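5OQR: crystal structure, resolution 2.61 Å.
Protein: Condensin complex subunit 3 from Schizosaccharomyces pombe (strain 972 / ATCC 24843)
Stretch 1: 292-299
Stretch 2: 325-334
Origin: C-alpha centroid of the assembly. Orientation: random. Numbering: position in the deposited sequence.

Stretch 1, residues 292-299: SLSQLEFP
Stretch 2 325-334: NYTDLLDKMP

Both stretches belong to one chain, and they meet along a small contact that buries 370 Å² in total. Their order runs the same way: Ser294 lies nearest Leu329, with CA atoms 7.1 Å apart, and Phe298 nearest Lys332, with CA atoms 6.4 Å apart.

Stretch 1 opens with helical phi/psi at Ser292 (-71/-28) and Leu293 (-58/-39). Leu293 (chi1 t, chi2 p) points toward stretch 2. Its CD2 packs 3.6 Å from CD2 of Tyr326, whose chi1 is m, an apolar contact. A type I turn follows from Leu293 to Leu296, and Gln295 N bonds to Ser292 O at 2.8 Å. In the turn, Ser294 CA lies 3.9 Å from Leu329 CD1; Leu329 is m, m. Gln295 points away.

From Leu296 the backbone extends (-81/135, then -124/139 at Glu297). Here Lys332 is the central partner. Its chain is m, t, t, t, nearly straight beyond chi1, and it carries NZ to a cluster of oxygens. NZ donates to Leu296 O at 3.2 Å and to Glu297 OE2 at 3.1 Å, the latter also a salt bridge. Water 1 joins the cluster: it accepts from Lys332 NZ at 2.6 Å and donates to Leu293 O at 2.8 Å and Leu296 O at 2.5 Å. Glu297 starts away from stretch 2, but its m, m rotamer brings the carboxylate back.

Phe298 (-124/71, chi1 m, chi2 92°) points toward stretch 2. Lys332 CB sits at its ring edge, 4.1 Å from Phe298 CD1. Met333 (m, m, chi3 95°) starts away and curls back. Its CE covers one face, 3.3 Å from Phe298 CD1, in a CH-pi contact. Pro299 then sits at the N-cap position, right before a helix.

In stretch 2, Leu330 N bonds to Tyr326 O at 3.1 Å. A type I turn from Leu330 to Met333 is closed by Met333 N to Leu330 O, 2.9 Å.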

# COMPACT_ATOMS: atom_id res chain seq x y z
N SER A 292 14.19 -21.19 -16.36
CA SER A 292 15.10 -21.62 -15.30
C SER A 292 14.44 -22.62 -14.36
O SER A 292 15.13 -23.45 -13.76
CB SER A 292 15.60 -20.41 -14.52
OG SER A 292 16.34 -19.54 -15.35
N LEU A 293 13.12 -22.55 -14.21
CA LEU A 293 12.44 -23.44 -13.27
C LEU A 293 12.72 -24.90 -13.59
O LEU A 293 12.91 -25.72 -12.68
CB LEU A 293 10.94 -23.16 -13.28
CG LEU A 293 10.15 -23.84 -12.16
CD1 LEU A 293 10.47 -23.22 -10.81
CD2 LEU A 293 8.66 -23.78 -12.43
N SER A 294 12.74 -25.25 -14.87
CA SER A 294 13.01 -26.61 -15.29
C SER A 294 14.48 -26.98 -15.22
O SER A 294 14.83 -28.12 -15.54
CB SER A 294 12.50 -26.83 -16.72
OG SER A 294 11.13 -26.51 -16.83
N GLN A 295 15.35 -26.05 -14.82
CA GLN A 295 16.78 -26.30 -14.74
C GLN A 295 17.26 -26.54 -13.32
O GLN A 295 18.46 -26.78 -13.12
CB GLN A 295 17.55 -25.12 -15.35
CG GLN A 295 17.57 -25.14 -16.87
CD GLN A 295 17.98 -23.81 -17.46
OE1 GLN A 295 18.42 -22.90 -16.75
NE2 GLN A 295 17.83 -23.67 -18.77
N LEU A 296 16.38 -26.48 -12.33
CA LEU A 296 16.76 -26.78 -10.96
C LEU A 296 16.77 -28.29 -10.74
O LEU A 296 15.85 -29.00 -11.15
CB LEU A 296 15.79 -26.13 -9.98
CG LEU A 296 15.77 -24.60 -9.92
CD1 LEU A 296 14.69 -24.14 -8.96
CD2 LEU A 296 17.11 -24.03 -9.51
N GLU A 297 17.82 -28.76 -10.08
CA GLU A 297 17.97 -30.17 -9.75
C GLU A 297 18.17 -30.32 -8.25
O GLU A 297 18.88 -29.53 -7.62
CB GLU A 297 19.16 -30.79 -10.50
CG GLU A 297 19.04 -30.71 -12.01
CD GLU A 297 17.79 -31.39 -12.54
OE1 GLU A 297 17.37 -32.41 -11.94
OE2 GLU A 297 17.23 -30.91 -13.54
N PHE A 298 17.52 -31.33 -7.68
CA PHE A 298 17.55 -31.59 -6.24
C PHE A 298 18.05 -33.02 -6.01
O PHE A 298 17.28 -33.90 -5.61
CB PHE A 298 16.17 -31.39 -5.62
CG PHE A 298 15.60 -30.02 -5.87
CD1 PHE A 298 14.78 -29.79 -6.96
CD2 PHE A 298 15.89 -28.97 -5.02
CE1 PHE A 298 14.26 -28.54 -7.20
CE2 PHE A 298 15.37 -27.71 -5.26
CZ PHE A 298 14.55 -27.50 -6.35
N PRO A 299 19.33 -33.27 -6.25
CA PRO A 299 19.89 -34.59 -5.95
C PRO A 299 19.93 -34.84 -4.45
O PRO A 299 19.65 -33.96 -3.63
CB PRO A 299 21.30 -34.52 -6.54
CG PRO A 299 21.63 -33.07 -6.54
CD PRO A 299 20.34 -32.35 -6.79
N ASN A 325 0.59 -26.60 -11.12
CA ASN A 325 0.28 -27.96 -11.56
C ASN A 325 1.36 -28.50 -12.50
O ASN A 325 1.07 -29.19 -13.48
CB ASN A 325 -1.10 -28.03 -12.22
CG ASN A 325 -1.70 -29.42 -12.18
OD1 ASN A 325 -1.32 -30.25 -11.36
ND2 ASN A 325 -2.64 -29.68 -13.08
N TYR A 326 2.61 -28.17 -12.20
CA TYR A 326 3.76 -28.72 -12.93
C TYR A 326 4.09 -30.08 -12.33
O TYR A 326 5.04 -30.24 -11.56
CB TYR A 326 4.94 -27.76 -12.87
CG TYR A 326 4.71 -26.41 -13.51
CD1 TYR A 326 3.78 -26.25 -14.53
CD2 TYR A 326 5.42 -25.30 -13.10
CE1 TYR A 326 3.56 -25.02 -15.12
CE2 TYR A 326 5.21 -24.06 -13.67
CZ TYR A 326 4.29 -23.93 -14.69
OH TYR A 326 4.08 -22.70 -15.26
N THR A 327 3.29 -31.08 -12.71
CA THR A 327 3.37 -32.38 -12.07
C THR A 327 4.74 -33.03 -12.29
O THR A 327 5.37 -33.50 -11.34
CB THR A 327 2.27 -33.30 -12.60
OG1 THR A 327 2.49 -33.57 -13.98
CG2 THR A 327 0.90 -32.64 -12.42
N ASP A 328 5.21 -33.06 -13.54
CA ASP A 328 6.50 -33.66 -13.82
C ASP A 328 7.62 -32.97 -13.04
O ASP A 328 8.60 -33.62 -12.67
CB ASP A 328 6.79 -33.61 -15.32
CG ASP A 328 5.88 -34.53 -16.11
OD1 ASP A 328 5.50 -35.59 -15.58
OD2 ASP A 328 5.55 -34.18 -17.26
N LEU A 329 7.49 -31.67 -12.80
CA LEU A 329 8.49 -30.97 -12.01
C LEU A 329 8.44 -31.39 -10.54
O LEU A 329 9.47 -31.37 -9.86
CB LEU A 329 8.29 -29.45 -12.13
CG LEU A 329 8.78 -28.77 -13.41
CD1 LEU A 329 10.30 -28.84 -13.51
CD2 LEU A 329 8.14 -29.37 -14.65
N LEU A 330 7.26 -31.76 -10.04
CA LEU A 330 7.14 -32.20 -8.66
C LEU A 330 7.83 -33.53 -8.41
O LEU A 330 8.18 -33.82 -7.26
CB LEU A 330 5.67 -32.31 -8.26
CG LEU A 330 4.96 -31.04 -7.82
CD1 LEU A 330 3.49 -31.33 -7.58
CD2 LEU A 330 5.59 -30.45 -6.58
N ASP A 331 8.03 -34.34 -9.45
CA ASP A 331 8.73 -35.61 -9.28
C ASP A 331 10.14 -35.41 -8.75
O ASP A 331 10.76 -36.37 -8.29
CB ASP A 331 8.76 -36.38 -10.60
CG ASP A 331 7.43 -37.01 -10.94
OD1 ASP A 331 6.68 -37.38 -10.01
OD2 ASP A 331 7.13 -37.15 -12.15
N LYS A 332 10.67 -34.19 -8.82
CA LYS A 332 12.00 -33.91 -8.28
C LYS A 332 11.98 -33.72 -6.77
O LYS A 332 13.03 -33.78 -6.14
CB LYS A 332 12.58 -32.67 -8.95
CG LYS A 332 12.63 -32.77 -10.46
CD LYS A 332 13.29 -31.56 -11.08
CE LYS A 332 13.23 -31.62 -12.59
NZ LYS A 332 14.13 -30.63 -13.23
N MET A 333 10.81 -33.49 -6.18
CA MET A 333 10.71 -33.39 -4.74
C MET A 333 10.66 -34.78 -4.12
O MET A 333 10.14 -35.72 -4.73
CB MET A 333 9.46 -32.60 -4.34
CG MET A 333 9.50 -31.14 -4.74
SD MET A 333 10.75 -30.18 -3.85
CE MET A 333 12.12 -30.23 -5.00
N PRO A 334 11.19 -34.94 -2.92
CA PRO A 334 11.38 -36.28 -2.36
C PRO A 334 10.09 -36.87 -1.82
O PRO A 334 9.11 -36.17 -1.54
CB PRO A 334 12.38 -36.05 -1.23
CG PRO A 334 12.10 -34.67 -0.77
CD PRO A 334 11.68 -33.90 -2.00
O HOH W 1 13.66 -28.31 -12.05